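Local coordinates for protein mannitol dehydrogenase (Pseudomonas fluorescens, PDB 1LJ8) that probably oxidises mannitol at its second carbon with bound NAD as cofactor, as a long-chain dehydrogenase, at residues P260-N272 with W277-T289. Residues are numbered along the deposited sequence; the frame is centred on the assembly and turned at random.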
# COMPACT_ATOMS: atom_id res chain seq x y z
N PRO A 260 -2.71 -6.49 -15.36
CA PRO A 260 -2.62 -5.60 -16.54
C PRO A 260 -3.18 -4.21 -16.23
O PRO A 260 -2.65 -3.20 -16.68
CB PRO A 260 -3.50 -6.31 -17.61
CG PRO A 260 -3.62 -7.71 -17.14
CD PRO A 260 -3.47 -7.71 -15.64
N PHE A 261 -4.28 -4.16 -15.48
CA PHE A 261 -4.89 -2.87 -15.14
C PHE A 261 -3.92 -2.00 -14.30
O PHE A 261 -3.22 -2.52 -13.44
CB PHE A 261 -6.15 -3.06 -14.29
CG PHE A 261 -6.81 -1.76 -13.90
CD1 PHE A 261 -7.59 -1.06 -14.82
CD2 PHE A 261 -6.61 -1.21 -12.64
CE1 PHE A 261 -8.17 0.18 -14.49
CE2 PHE A 261 -7.18 0.04 -12.29
CZ PHE A 261 -7.95 0.73 -13.20
N VAL A 262 -3.93 -0.70 -14.57
CA VAL A 262 -3.10 0.25 -13.82
C VAL A 262 -3.69 1.66 -13.98
O VAL A 262 -4.13 2.06 -15.07
CB VAL A 262 -1.60 0.20 -14.30
CG1 VAL A 262 -1.49 0.53 -15.77
CG2 VAL A 262 -0.72 1.12 -13.42
N GLN A 263 -3.73 2.40 -12.89
CA GLN A 263 -4.27 3.75 -12.97
C GLN A 263 -3.57 4.64 -11.93
O GLN A 263 -3.13 4.17 -10.89
CB GLN A 263 -5.80 3.72 -12.71
CG GLN A 263 -6.46 5.09 -12.85
CD GLN A 263 -8.00 4.99 -12.86
OE1 GLN A 263 -8.56 4.07 -12.28
NE2 GLN A 263 -8.66 5.97 -13.48
N TRP A 264 -3.47 5.92 -12.24
CA TRP A 264 -2.84 6.88 -11.31
C TRP A 264 -3.57 8.21 -11.57
O TRP A 264 -3.52 8.72 -12.68
CB TRP A 264 -1.37 7.06 -11.69
CG TRP A 264 -0.53 7.78 -10.66
CD1 TRP A 264 -0.95 8.33 -9.48
CD2 TRP A 264 0.88 8.00 -10.74
NE1 TRP A 264 0.14 8.87 -8.80
CE2 TRP A 264 1.27 8.68 -9.56
CE3 TRP A 264 1.86 7.68 -11.70
CZ2 TRP A 264 2.60 9.05 -9.31
CZ3 TRP A 264 3.20 8.04 -11.45
CH2 TRP A 264 3.56 8.72 -10.26
N VAL A 265 -4.26 8.72 -10.55
CA VAL A 265 -4.88 10.03 -10.69
C VAL A 265 -4.19 10.87 -9.59
O VAL A 265 -4.17 10.47 -8.43
CB VAL A 265 -6.37 9.98 -10.43
CG1 VAL A 265 -6.92 11.42 -10.73
CG2 VAL A 265 -7.04 8.92 -11.34
N LEU A 266 -3.60 11.99 -9.99
CA LEU A 266 -2.81 12.85 -9.10
C LEU A 266 -3.32 14.28 -9.07
O LEU A 266 -3.85 14.78 -10.06
CB LEU A 266 -1.36 12.99 -9.65
CG LEU A 266 -0.08 12.36 -9.14
CD1 LEU A 266 1.10 12.64 -10.09
CD2 LEU A 266 0.20 12.86 -7.74
N GLU A 267 -3.09 14.94 -7.95
CA GLU A 267 -3.36 16.36 -7.86
C GLU A 267 -2.05 17.02 -8.35
O GLU A 267 -0.95 16.61 -7.94
CB GLU A 267 -3.67 16.77 -6.43
CG GLU A 267 -5.04 16.25 -6.01
CD GLU A 267 -5.35 16.49 -4.57
OE1 GLU A 267 -4.43 16.90 -3.77
OE2 GLU A 267 -6.53 16.25 -4.24
N ASP A 268 -2.14 17.99 -9.24
CA ASP A 268 -0.93 18.62 -9.78
C ASP A 268 -0.37 19.68 -8.86
O ASP A 268 -0.45 20.90 -9.16
CB ASP A 268 -1.24 19.20 -11.16
CG ASP A 268 -0.01 19.37 -12.04
OD1 ASP A 268 1.14 19.18 -11.57
OD2 ASP A 268 -0.19 19.72 -13.22
N LYS A 269 0.24 19.23 -7.77
CA LYS A 269 0.79 20.11 -6.74
C LYS A 269 2.25 19.75 -6.50
O LYS A 269 2.56 19.02 -5.55
CB LYS A 269 0.00 19.91 -5.44
CG LYS A 269 -1.46 20.29 -5.51
CD LYS A 269 -2.20 19.96 -4.19
CE LYS A 269 -3.68 20.25 -4.32
NZ LYS A 269 -4.39 19.80 -3.05
N PHE A 270 3.13 20.26 -7.36
CA PHE A 270 4.57 19.95 -7.28
C PHE A 270 5.31 21.27 -7.24
O PHE A 270 5.21 22.07 -8.17
CB PHE A 270 4.98 19.13 -8.51
CG PHE A 270 4.42 17.74 -8.52
CD1 PHE A 270 3.07 17.52 -8.82
CD2 PHE A 270 5.20 16.66 -8.10
CE1 PHE A 270 2.50 16.25 -8.68
CE2 PHE A 270 4.66 15.41 -7.96
CZ PHE A 270 3.29 15.18 -8.24
N VAL A 271 6.05 21.49 -6.16
CA VAL A 271 6.74 22.76 -5.99
C VAL A 271 7.99 22.90 -6.83
O VAL A 271 8.38 24.03 -7.16
CB VAL A 271 7.15 22.97 -4.51
CG1 VAL A 271 5.92 23.21 -3.63
CG2 VAL A 271 7.90 21.74 -3.98
N ASN A 272 8.60 21.78 -7.20
CA ASN A 272 9.89 21.80 -7.90
C ASN A 272 9.87 20.93 -9.17
O ASN A 272 10.86 20.26 -9.50
CB ASN A 272 10.98 21.32 -6.89
CG ASN A 272 12.40 21.75 -7.26
OD1 ASN A 272 12.64 22.32 -8.31
ND2 ASN A 272 13.37 21.44 -6.37
N TRP A 277 4.18 12.91 -16.78
CA TRP A 277 3.48 11.61 -16.72
C TRP A 277 2.16 11.59 -17.49
O TRP A 277 1.68 10.51 -17.87
CB TRP A 277 3.20 11.24 -15.24
CG TRP A 277 4.43 10.78 -14.45
CD1 TRP A 277 5.34 9.79 -14.79
CD2 TRP A 277 4.79 11.22 -13.12
NE1 TRP A 277 6.24 9.60 -13.72
CE2 TRP A 277 5.91 10.45 -12.71
CE3 TRP A 277 4.26 12.18 -12.24
CZ2 TRP A 277 6.53 10.63 -11.45
CZ3 TRP A 277 4.88 12.36 -11.00
CH2 TRP A 277 6.00 11.58 -10.62
N GLU A 278 1.56 12.76 -17.72
CA GLU A 278 0.27 12.72 -18.43
C GLU A 278 0.46 12.20 -19.85
O GLU A 278 -0.52 11.75 -20.45
CB GLU A 278 -0.44 14.10 -18.46
CG GLU A 278 0.37 15.24 -19.08
CD GLU A 278 1.23 15.99 -18.03
OE1 GLU A 278 2.24 15.41 -17.56
OE2 GLU A 278 0.86 17.16 -17.67
N LYS A 279 1.67 12.29 -20.39
CA LYS A 279 1.92 11.81 -21.75
C LYS A 279 1.86 10.28 -21.80
O LYS A 279 1.77 9.70 -22.90
CB LYS A 279 3.29 12.30 -22.25
CG LYS A 279 3.31 13.82 -22.54
CD LYS A 279 4.67 14.37 -22.96
CE LYS A 279 4.58 15.92 -23.14
NZ LYS A 279 5.89 16.54 -23.42
N VAL A 280 1.90 9.62 -20.64
CA VAL A 280 1.79 8.16 -20.64
C VAL A 280 0.64 7.62 -19.81
O VAL A 280 0.73 6.52 -19.23
CB VAL A 280 3.11 7.46 -20.21
CG1 VAL A 280 4.17 7.67 -21.34
CG2 VAL A 280 3.60 8.05 -18.85
N GLY A 281 -0.43 8.42 -19.71
CA GLY A 281 -1.62 7.94 -19.06
C GLY A 281 -1.98 8.34 -17.63
O GLY A 281 -3.05 7.96 -17.15
N VAL A 282 -1.09 9.03 -16.93
CA VAL A 282 -1.40 9.45 -15.57
C VAL A 282 -2.42 10.57 -15.72
O VAL A 282 -2.29 11.41 -16.63
CB VAL A 282 -0.13 9.95 -14.86
CG1 VAL A 282 -0.44 10.40 -13.42
CG2 VAL A 282 0.90 8.81 -14.85
N GLN A 283 -3.41 10.60 -14.84
CA GLN A 283 -4.48 11.58 -14.89
C GLN A 283 -4.32 12.61 -13.79
O GLN A 283 -3.95 12.27 -12.69
CB GLN A 283 -5.81 10.86 -14.74
CG GLN A 283 -5.99 9.78 -15.81
CD GLN A 283 -7.12 8.85 -15.48
OE1 GLN A 283 -6.91 7.75 -15.00
NE2 GLN A 283 -8.35 9.30 -15.71
N PHE A 284 -4.60 13.88 -14.08
CA PHE A 284 -4.49 14.91 -13.05
C PHE A 284 -5.86 15.52 -12.85
O PHE A 284 -6.61 15.72 -13.80
CB PHE A 284 -3.50 16.00 -13.46
CG PHE A 284 -2.08 15.55 -13.42
CD1 PHE A 284 -1.53 14.88 -14.51
CD2 PHE A 284 -1.30 15.79 -12.30
CE1 PHE A 284 -0.20 14.44 -14.47
CE2 PHE A 284 0.02 15.36 -12.25
CZ PHE A 284 0.58 14.68 -13.33
N THR A 285 -6.21 15.80 -11.60
CA THR A 285 -7.51 16.38 -11.34
C THR A 285 -7.36 17.34 -10.18
O THR A 285 -6.42 17.25 -9.39
CB THR A 285 -8.56 15.26 -11.04
OG1 THR A 285 -9.88 15.83 -11.02
CG2 THR A 285 -8.26 14.60 -9.71
N ASP A 286 -8.29 18.27 -10.06
CA ASP A 286 -8.17 19.26 -9.00
C ASP A 286 -8.27 18.68 -7.58
O ASP A 286 -7.46 19.01 -6.71
CB ASP A 286 -9.22 20.35 -9.21
CG ASP A 286 -8.97 21.14 -10.49
OD1 ASP A 286 -7.84 21.63 -10.67
OD2 ASP A 286 -9.90 21.29 -11.31
N ASP A 287 -9.25 17.82 -7.36
CA ASP A 287 -9.46 17.17 -6.07
C ASP A 287 -9.63 15.65 -6.27
O ASP A 287 -10.65 15.16 -6.75
CB ASP A 287 -10.70 17.78 -5.39
CG ASP A 287 -11.15 16.99 -4.17
OD1 ASP A 287 -10.30 16.26 -3.58
OD2 ASP A 287 -12.35 17.12 -3.82
N VAL A 288 -8.59 14.90 -5.95
CA VAL A 288 -8.65 13.47 -6.16
C VAL A 288 -9.29 12.73 -4.98
O VAL A 288 -9.56 11.54 -5.09
CB VAL A 288 -7.18 12.93 -6.42
CG1 VAL A 288 -6.46 12.83 -5.13
CG2 VAL A 288 -7.20 11.57 -7.13
N THR A 289 -9.58 13.41 -3.87
CA THR A 289 -10.07 12.68 -2.70
C THR A 289 -11.31 11.82 -2.88
O THR A 289 -11.35 10.72 -2.35
CB THR A 289 -10.15 13.59 -1.42
OG1 THR A 289 -11.07 14.66 -1.61
CG2 THR A 289 -8.76 14.21 -1.13
O HOH W 1 -4.33 6.72 -15.05
O HOH W 2 -7.56 17.64 -2.35
O HOH W 3 -4.53 19.14 -10.15
O HOH W 4 -7.38 19.95 -3.94
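With CG of Trp264 anti to the backbone N (chi1 -168°) and CG of Trp277 anti to the carbonyl carbon (chi1 -74°), the two indoles meet obliquely, Trp264 CH2 lying over a face of the Trp277 ring, 3.7 Å from its CZ2. They lie on one face of a short parallel pairing in which strand 263-266, central in a small three-stranded mixed sheet, hydrogen-bonds to strand 283-284; strand 227-230 runs antiparallel along its other edge. Gln283 grips the neighbouring strand through both backbone groups, its N donating to Trp264 O and its O accepting from Leu266 N at 2.7 Å, and Thr285 N continues the ladder to Leu266 O. Leu266 CD1 packs against Phe284 CE2 (3.6 Å) and the Trp277 ring, on the same face as Trp264 and Val282, whereas Val265 CG1 meets Thr285 CG2 and Val288 CG2 on the reverse. Further along, the Glu267 side chain, extended beyond CG, takes Val288 N on the anti lone pair of OE2 (3.0 Å), just before helix 289-313, while OE1 forms a salt bridge with Lys269 NZ and accepts from Asn226 ND2. Replacing Glu267 by alanine is likely to leave Val288 N, the Lys269 ammonium and the Asn226 amide without their shared carboxylate. At the opposite end of the pairing, Gln263 NE2 donates a hydrogen bond to Gln283 OE1 (2.9 Å), the two amides nearly coplanar.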